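Local coordinates for adhesin LabA (Helicobacter pylori, PDB 6GMM), which probably anchors the bacterium to the gastric mucosa by binding LacdiNAc-containing glycans through its lectin-like exodomain, at residues N37-L42 against A284-S289; K295-I300 against E373-A378; R27-P32 against Y383-F388. One frame throughout, in Å; residues are numbered along the deposited sequence.

Interaction 1 (N37-L42 against A284-S289)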
# COMPACT_ATOMS: atom_id res chain seq x y z
N ASN A 37 16.36 20.26 7.22
CA ASN A 37 15.99 19.05 7.97
C ASN A 37 14.88 18.25 7.29
O ASN A 37 15.01 17.03 7.18
CB ASN A 37 15.62 19.38 9.42
CG ASN A 37 16.80 19.87 10.21
OD1 ASN A 37 17.97 19.69 9.81
ND2 ASN A 37 16.53 20.54 11.34
N ALA A 38 13.83 18.93 6.79
CA ALA A 38 12.72 18.24 6.11
C ALA A 38 13.13 17.60 4.78
O ALA A 38 12.75 16.46 4.49
CB ALA A 38 11.54 19.18 5.92
N ARG A 39 13.97 18.31 4.01
CA ARG A 39 14.46 17.82 2.72
C ARG A 39 15.37 16.62 2.92
O ARG A 39 15.21 15.64 2.20
CB ARG A 39 15.11 18.94 1.88
CG ARG A 39 14.08 19.93 1.36
CD ARG A 39 14.73 21.14 0.75
NE ARG A 39 15.06 20.94 -0.66
CZ ARG A 39 15.89 21.71 -1.35
NH1 ARG A 39 16.13 21.46 -2.63
NH2 ARG A 39 16.50 22.74 -0.77
N GLY A 40 16.24 16.68 3.93
CA GLY A 40 17.13 15.57 4.29
C GLY A 40 16.33 14.38 4.79
O GLY A 40 16.65 13.23 4.44
N ASN A 41 15.24 14.64 5.55
CA ASN A 41 14.34 13.57 6.02
C ASN A 41 13.65 12.84 4.85
O ASN A 41 13.44 11.63 4.94
CB ASN A 41 13.24 14.11 6.92
CG ASN A 41 13.63 14.47 8.31
OD1 ASN A 41 14.64 14.03 8.86
ND2 ASN A 41 12.76 15.26 8.94
N LEU A 42 13.20 13.59 3.83
CA LEU A 42 12.50 13.02 2.68
C LEU A 42 13.44 12.19 1.84
O LEU A 42 13.05 11.11 1.40
CB LEU A 42 11.83 14.08 1.80
CG LEU A 42 10.54 14.71 2.29
CD1 LEU A 42 10.09 15.84 1.33
CD2 LEU A 42 9.44 13.68 2.44
N ALA A 284 11.89 29.54 -2.90
CA ALA A 284 11.23 28.24 -2.68
C ALA A 284 10.72 27.53 -3.96
O ALA A 284 9.76 26.75 -3.89
CB ALA A 284 10.11 28.39 -1.67
N ASN A 285 11.42 27.73 -5.09
CA ASN A 285 11.05 27.10 -6.36
C ASN A 285 11.15 25.57 -6.31
O ASN A 285 10.52 24.90 -7.14
CB ASN A 285 11.83 27.73 -7.54
CG ASN A 285 13.35 27.68 -7.47
OD1 ASN A 285 13.94 26.96 -6.64
ND2 ASN A 285 14.02 28.40 -8.38
N PHE A 286 11.88 25.01 -5.30
CA PHE A 286 12.07 23.56 -5.06
C PHE A 286 10.88 22.93 -4.32
O PHE A 286 10.78 21.71 -4.23
CB PHE A 286 13.34 23.31 -4.20
CG PHE A 286 13.31 23.96 -2.82
CD1 PHE A 286 12.71 23.32 -1.74
CD2 PHE A 286 13.86 25.22 -2.62
CE1 PHE A 286 12.64 23.95 -0.48
CE2 PHE A 286 13.81 25.83 -1.36
CZ PHE A 286 13.18 25.20 -0.31
N ALA A 287 10.03 23.77 -3.72
CA ALA A 287 8.91 23.35 -2.87
C ALA A 287 7.88 22.45 -3.55
O ALA A 287 7.33 21.59 -2.87
CB ALA A 287 8.23 24.56 -2.27
N GLN A 288 7.58 22.68 -4.83
CA GLN A 288 6.59 21.91 -5.59
C GLN A 288 6.92 20.42 -5.65
O GLN A 288 6.07 19.60 -5.32
CB GLN A 288 6.41 22.48 -7.00
CG GLN A 288 4.96 22.48 -7.45
CD GLN A 288 4.26 23.74 -7.03
OE1 GLN A 288 4.33 24.77 -7.71
NE2 GLN A 288 3.56 23.69 -5.89
N SER A 289 8.17 20.08 -6.07
CA SER A 289 8.65 18.69 -6.14
C SER A 289 8.82 18.13 -4.71
O SER A 289 8.59 16.95 -4.48
CB SER A 289 9.96 18.62 -6.92
OG SER A 289 10.95 19.44 -6.31
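R39 reaches F286 through one bend in an otherwise extended chain: CG and CD run straight out from helix 32-50, and a turn at chi3 (87°) swings the guanidinium over the phenyl ring. F286 answers from a type I turn, A284 to A287, that leads into helix 287-311; its chi1 of 61° tucks the side chain in over its own backbone, with CG flanked by N and C, and stands the ring up against the arginine. The result is a cation-pi stack. The two planes are only 12° apart, and CZ of R39 lies 3.9 Å from the centroid of the F286 ring, over its face.

The overlap is shifted toward one side of the ring. NE of R39 comes nearest, 3.5 Å from CD1 of F286, and the methylene CD joins in at 3.7 Å from CE1 of the same ring. An arginine suits this place because its flat cation can lie on an aromatic face while its N-H groups still point outward in their own plane. NH1 makes a weak hydrogen bond to Q269 OE1, which may help fix the rotation of the group. Phenylalanine supplies a broad electron-rich surface and asks for no polar partner, and its side chain also touches F278. The contact thus joins the flank of helix 32-50 to the start of helix 287-311 near the protein surface.

NH2 of R39 sits above the middle of the ring, 3.8 Å from the plane of F286, whereas NH1 overhangs the stem of the side chain, 3.7 Å from F286 CB.

Interaction 2 (K295-I300 against E373-A378)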
# COMPACT_ATOMS: atom_id res chain seq x y z
N LYS A 295 3.94 13.79 -0.46
CA LYS A 295 2.56 13.34 -0.69
C LYS A 295 2.63 11.89 -1.19
O LYS A 295 1.95 11.02 -0.63
CB LYS A 295 1.87 14.25 -1.72
CG LYS A 295 0.37 14.04 -1.83
CD LYS A 295 -0.24 15.06 -2.75
CE LYS A 295 -1.70 14.79 -2.99
NZ LYS A 295 -2.06 15.07 -4.40
N ALA A 296 3.54 11.62 -2.17
CA ALA A 296 3.72 10.23 -2.66
C ALA A 296 4.17 9.29 -1.55
O ALA A 296 3.52 8.28 -1.35
CB ALA A 296 4.70 10.18 -3.82
N GLN A 297 5.22 9.64 -0.79
CA GLN A 297 5.71 8.81 0.32
C GLN A 297 4.60 8.50 1.31
O GLN A 297 4.53 7.38 1.81
CB GLN A 297 6.88 9.50 1.04
CG GLN A 297 8.13 9.60 0.17
CD GLN A 297 9.36 9.92 0.96
OE1 GLN A 297 9.53 9.48 2.10
NE2 GLN A 297 10.27 10.64 0.34
N ALA A 298 3.73 9.47 1.59
CA ALA A 298 2.62 9.24 2.51
C ALA A 298 1.61 8.27 1.93
O ALA A 298 1.07 7.47 2.70
CB ALA A 298 1.95 10.55 2.90
N GLU A 299 1.38 8.32 0.57
CA GLU A 299 0.45 7.40 -0.13
C GLU A 299 0.93 5.98 -0.07
O GLU A 299 0.17 5.11 0.33
CB GLU A 299 0.20 7.80 -1.60
CG GLU A 299 -1.21 8.26 -1.89
CD GLU A 299 -2.31 7.23 -1.73
OE1 GLU A 299 -2.74 6.99 -0.57
OE2 GLU A 299 -2.82 6.75 -2.76
N ILE A 300 2.21 5.76 -0.43
CA ILE A 300 2.89 4.46 -0.34
C ILE A 300 2.61 3.84 1.02
O ILE A 300 2.16 2.70 1.10
CB ILE A 300 4.39 4.63 -0.60
CG1 ILE A 300 4.65 5.01 -2.07
CG2 ILE A 300 5.16 3.38 -0.16
CD1 ILE A 300 6.02 5.36 -2.40
N GLU A 373 6.15 10.23 10.51
CA GLU A 373 5.83 11.52 11.13
C GLU A 373 6.57 12.66 10.39
O GLU A 373 5.93 13.64 10.03
CB GLU A 373 6.22 11.51 12.62
N ARG A 374 7.88 12.49 10.11
CA ARG A 374 8.71 13.47 9.40
C ARG A 374 8.19 13.73 7.98
O ARG A 374 8.33 14.83 7.47
CB ARG A 374 10.17 12.99 9.35
CG ARG A 374 10.81 12.90 10.74
CD ARG A 374 12.22 12.36 10.66
NE ARG A 374 12.76 11.97 11.96
CZ ARG A 374 13.35 10.80 12.20
NH1 ARG A 374 13.82 10.52 13.41
NH2 ARG A 374 13.48 9.90 11.23
N ILE A 375 7.57 12.72 7.35
CA ILE A 375 6.97 12.82 6.00
C ILE A 375 5.78 13.77 6.04
O ILE A 375 5.67 14.66 5.20
CB ILE A 375 6.61 11.39 5.45
CG1 ILE A 375 7.87 10.63 4.99
CG2 ILE A 375 5.52 11.43 4.34
CD1 ILE A 375 7.67 9.11 4.78
N HIS A 376 4.89 13.59 7.03
CA HIS A 376 3.71 14.44 7.17
C HIS A 376 4.15 15.87 7.42
O HIS A 376 3.72 16.79 6.69
CB HIS A 376 2.77 13.88 8.26
CG HIS A 376 2.36 12.45 7.99
ND1 HIS A 376 1.88 12.05 6.75
CD2 HIS A 376 2.39 11.37 8.81
CE1 HIS A 376 1.63 10.75 6.86
NE2 HIS A 376 1.94 10.29 8.06
N ASN A 377 5.09 16.05 8.36
CA ASN A 377 5.62 17.39 8.65
C ASN A 377 6.27 18.03 7.40
O ASN A 377 5.99 19.18 7.10
CB ASN A 377 6.57 17.35 9.85
CG ASN A 377 5.91 16.97 11.16
OD1 ASN A 377 4.75 17.31 11.44
ND2 ASN A 377 6.63 16.26 12.02
N ALA A 378 7.07 17.24 6.63
CA ALA A 378 7.73 17.72 5.41
C ALA A 378 6.72 18.16 4.36
O ALA A 378 6.93 19.16 3.68
CB ALA A 378 8.67 16.67 4.85
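A298 CB comes up obliquely to the imidazole of H376, 4.0 Å from its CE1 and about as close to its ND1. The second flat group, the carboxamide of Q297, meets I375 through its oxygen: OE1 of Q297 is 3.3 Å from CD1 of I375 and 3.5 Å from I375 CG1. These two side chains cross at about a right angle, so the isoleucine tip lies across the end of the glutamine. The amide is buried yet well provided for. OE1 accepts from S45 OG, and NE2 is bonded to N293 OD1 and to the backbone oxygen of L42. S45 and L42 tie the amide to helix 32-50, N293 holds it to its own helix, and together they would fix its rotation.

Helices 287-311 and 369-386 pack here as neighbours in a helical bundle, running roughly antiparallel at 144° with segment axes 9.2 Å apart. A298 suits the closest backbone approach because its short side chain lets I375 come in beside the helix. Chi1 of I375 (-76°) divides its work between two branches: CG1 carries CD1 up to Q297, while CG2, anti to the backbone N, drops onto A298. That branch lies 3.8 Å from A298 N and 3.9 Å from A298 CB. The I375 side chain also touches S45 on helix 32-50.

Interaction 3 (R27-P32 against Y383-F388)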
# COMPACT_ATOMS: atom_id res chain seq x y z
N ARG A 27 6.19 30.17 10.27
CA ARG A 27 7.42 30.35 11.03
C ARG A 27 8.45 29.37 10.47
O ARG A 27 9.52 29.82 10.05
CB ARG A 27 7.17 30.14 12.55
CG ARG A 27 6.70 31.42 13.28
CD ARG A 27 5.70 31.15 14.41
NE ARG A 27 6.31 31.26 15.74
CZ ARG A 27 5.80 31.97 16.75
NH1 ARG A 27 6.43 32.00 17.92
NH2 ARG A 27 4.67 32.65 16.61
N GLN A 28 8.07 28.07 10.33
CA GLN A 28 8.93 27.02 9.78
C GLN A 28 9.41 27.36 8.36
O GLN A 28 10.59 27.15 8.06
CB GLN A 28 8.18 25.69 9.77
CG GLN A 28 8.84 24.59 10.58
CD GLN A 28 8.12 23.26 10.41
OE1 GLN A 28 6.88 23.19 10.35
NE2 GLN A 28 8.88 22.18 10.36
N SER A 29 8.54 27.94 7.51
CA SER A 29 8.84 28.33 6.11
C SER A 29 9.92 29.37 5.96
O SER A 29 10.44 29.57 4.85
CB SER A 29 7.58 28.82 5.41
OG SER A 29 6.51 27.91 5.52
N ALA A 30 10.21 30.10 7.05
CA ALA A 30 11.22 31.15 7.09
C ALA A 30 12.54 30.66 7.70
O ALA A 30 13.46 31.45 7.91
CB ALA A 30 10.67 32.32 7.90
N ASP A 31 12.66 29.34 7.95
CA ASP A 31 13.84 28.78 8.62
C ASP A 31 14.62 27.81 7.70
O ASP A 31 14.18 26.68 7.55
CB ASP A 31 13.38 28.13 9.94
CG ASP A 31 14.46 27.63 10.88
OD1 ASP A 31 15.65 27.68 10.50
OD2 ASP A 31 14.10 27.15 11.98
N PRO A 32 15.78 28.22 7.11
CA PRO A 32 16.52 27.30 6.21
C PRO A 32 17.00 26.01 6.88
O PRO A 32 17.06 24.99 6.21
CB PRO A 32 17.68 28.13 5.66
CG PRO A 32 17.71 29.39 6.43
CD PRO A 32 16.41 29.56 7.17
N TYR A 383 3.97 22.33 1.28
CA TYR A 383 2.77 23.00 0.78
C TYR A 383 2.75 24.48 1.15
O TYR A 383 2.36 25.32 0.34
CB TYR A 383 1.48 22.28 1.22
CG TYR A 383 0.22 22.96 0.70
CD1 TYR A 383 -0.24 22.71 -0.59
CD2 TYR A 383 -0.47 23.88 1.48
CE1 TYR A 383 -1.39 23.34 -1.08
CE2 TYR A 383 -1.63 24.50 1.01
CZ TYR A 383 -2.08 24.23 -0.27
OH TYR A 383 -3.22 24.86 -0.74
N THR A 384 3.17 24.80 2.39
CA THR A 384 3.22 26.18 2.88
C THR A 384 4.25 26.98 2.07
O THR A 384 3.88 28.04 1.56
CB THR A 384 3.41 26.24 4.42
OG1 THR A 384 2.43 25.40 5.04
CG2 THR A 384 3.25 27.64 4.98
N LEU A 385 5.49 26.47 1.90
CA LEU A 385 6.53 27.11 1.08
C LEU A 385 6.05 27.29 -0.36
O LEU A 385 6.28 28.33 -0.94
CB LEU A 385 7.81 26.27 1.04
CG LEU A 385 8.75 26.38 2.22
CD1 LEU A 385 9.80 25.32 2.13
CD2 LEU A 385 9.43 27.77 2.26
N ALA A 386 5.38 26.27 -0.95
CA ALA A 386 4.87 26.34 -2.32
C ALA A 386 3.81 27.43 -2.49
O ALA A 386 3.70 28.00 -3.57
CB ALA A 386 4.29 25.02 -2.71
N ASN A 387 3.04 27.71 -1.41
CA ASN A 387 1.95 28.69 -1.46
C ASN A 387 2.07 29.76 -0.40
O ASN A 387 1.05 30.25 0.06
CB ASN A 387 0.60 27.97 -1.32
CG ASN A 387 0.36 26.93 -2.36
OD1 ASN A 387 -0.16 27.22 -3.45
ND2 ASN A 387 0.74 25.70 -2.05
N PHE A 388 3.32 30.20 -0.08
CA PHE A 388 3.64 31.14 1.00
C PHE A 388 2.81 32.41 1.01
O PHE A 388 2.20 32.72 2.04
CB PHE A 388 5.13 31.47 1.05
CG PHE A 388 5.49 32.10 2.38
CD1 PHE A 388 5.63 31.32 3.52
CD2 PHE A 388 5.61 33.48 2.50
CE1 PHE A 388 5.90 31.93 4.77
CE2 PHE A 388 5.87 34.08 3.74
CZ PHE A 388 6.04 33.29 4.86
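Two helix breaks meet at an elbow of the fold, where helix 4-28 gives way to helix 32-50 and helix 369-386 to helix 388-408. S29, in the type I turn from Q28 to D31, is the residue that the other segment surrounds, with T384, L385 and F388 all touching it. OG of S29 lies 3.3 Å from T384 CG2, CB rests 3.6 Å from F388 CE1, and the backbone oxygen of S29 is approached by L385 CD2 at 3.3 Å. The same leucine methyl also lies 3.8 Å from S29 CB.

Both hydroxyls are bonded to a backbone oxygen four residues earlier. With chi1 at -52°, S29 OG stays beside its backbone N and bonds back to L25 O; T384 OG1 does likewise with N380 O, which leaves its CG2 methyl to face the serine. Serine suits so confined a spot because it is small and can settle its polarity one turn back. F388 packs on CB of S29, and its ring also meets that of Y281 edge-to-face.

At N387, where the chain leaves the helix, ND2 bonds to Y383 O at 2.9 Å, nearly straight (165°), in the carbonyl plane on a lone pair, which probably steadies the turn; the same nitrogen stands over the Y383 ring toward its rim. On the facing side, D31 caps the start of helix 32-50 through a weak bond from N33 N to OD1.

Two methyls and an aromatic ring thus press on both the carbon and the oxygens of S29. Since OG is already bonded to L25 O, cohesion across this buried interface probably comes mainly from close fit and exclusion of water.

Helix 369-386 ties interactions 2 and 3 together, and helix 287-311 is common to interactions 1 and 2. Centre to centre, interaction 1 lies about 12 Å from interaction 2 and about 10 Å from interaction 3, touching both, whereas interactions 2 and 3 are about 16 Å apart and do not touch. Along the chain, interaction 3 closes the longest loop and encloses the others; interaction 1 closes before interaction 2 opens. A287 packs on L385 and A386, and L42 on A378, so helices 32-50, 287-311 and 369-386 pack against one another. Chain parts up to about 350 residues apart, including the turn between helices 4-28 and 32-50, are thereby brought together on helices 287-311 and 369-386.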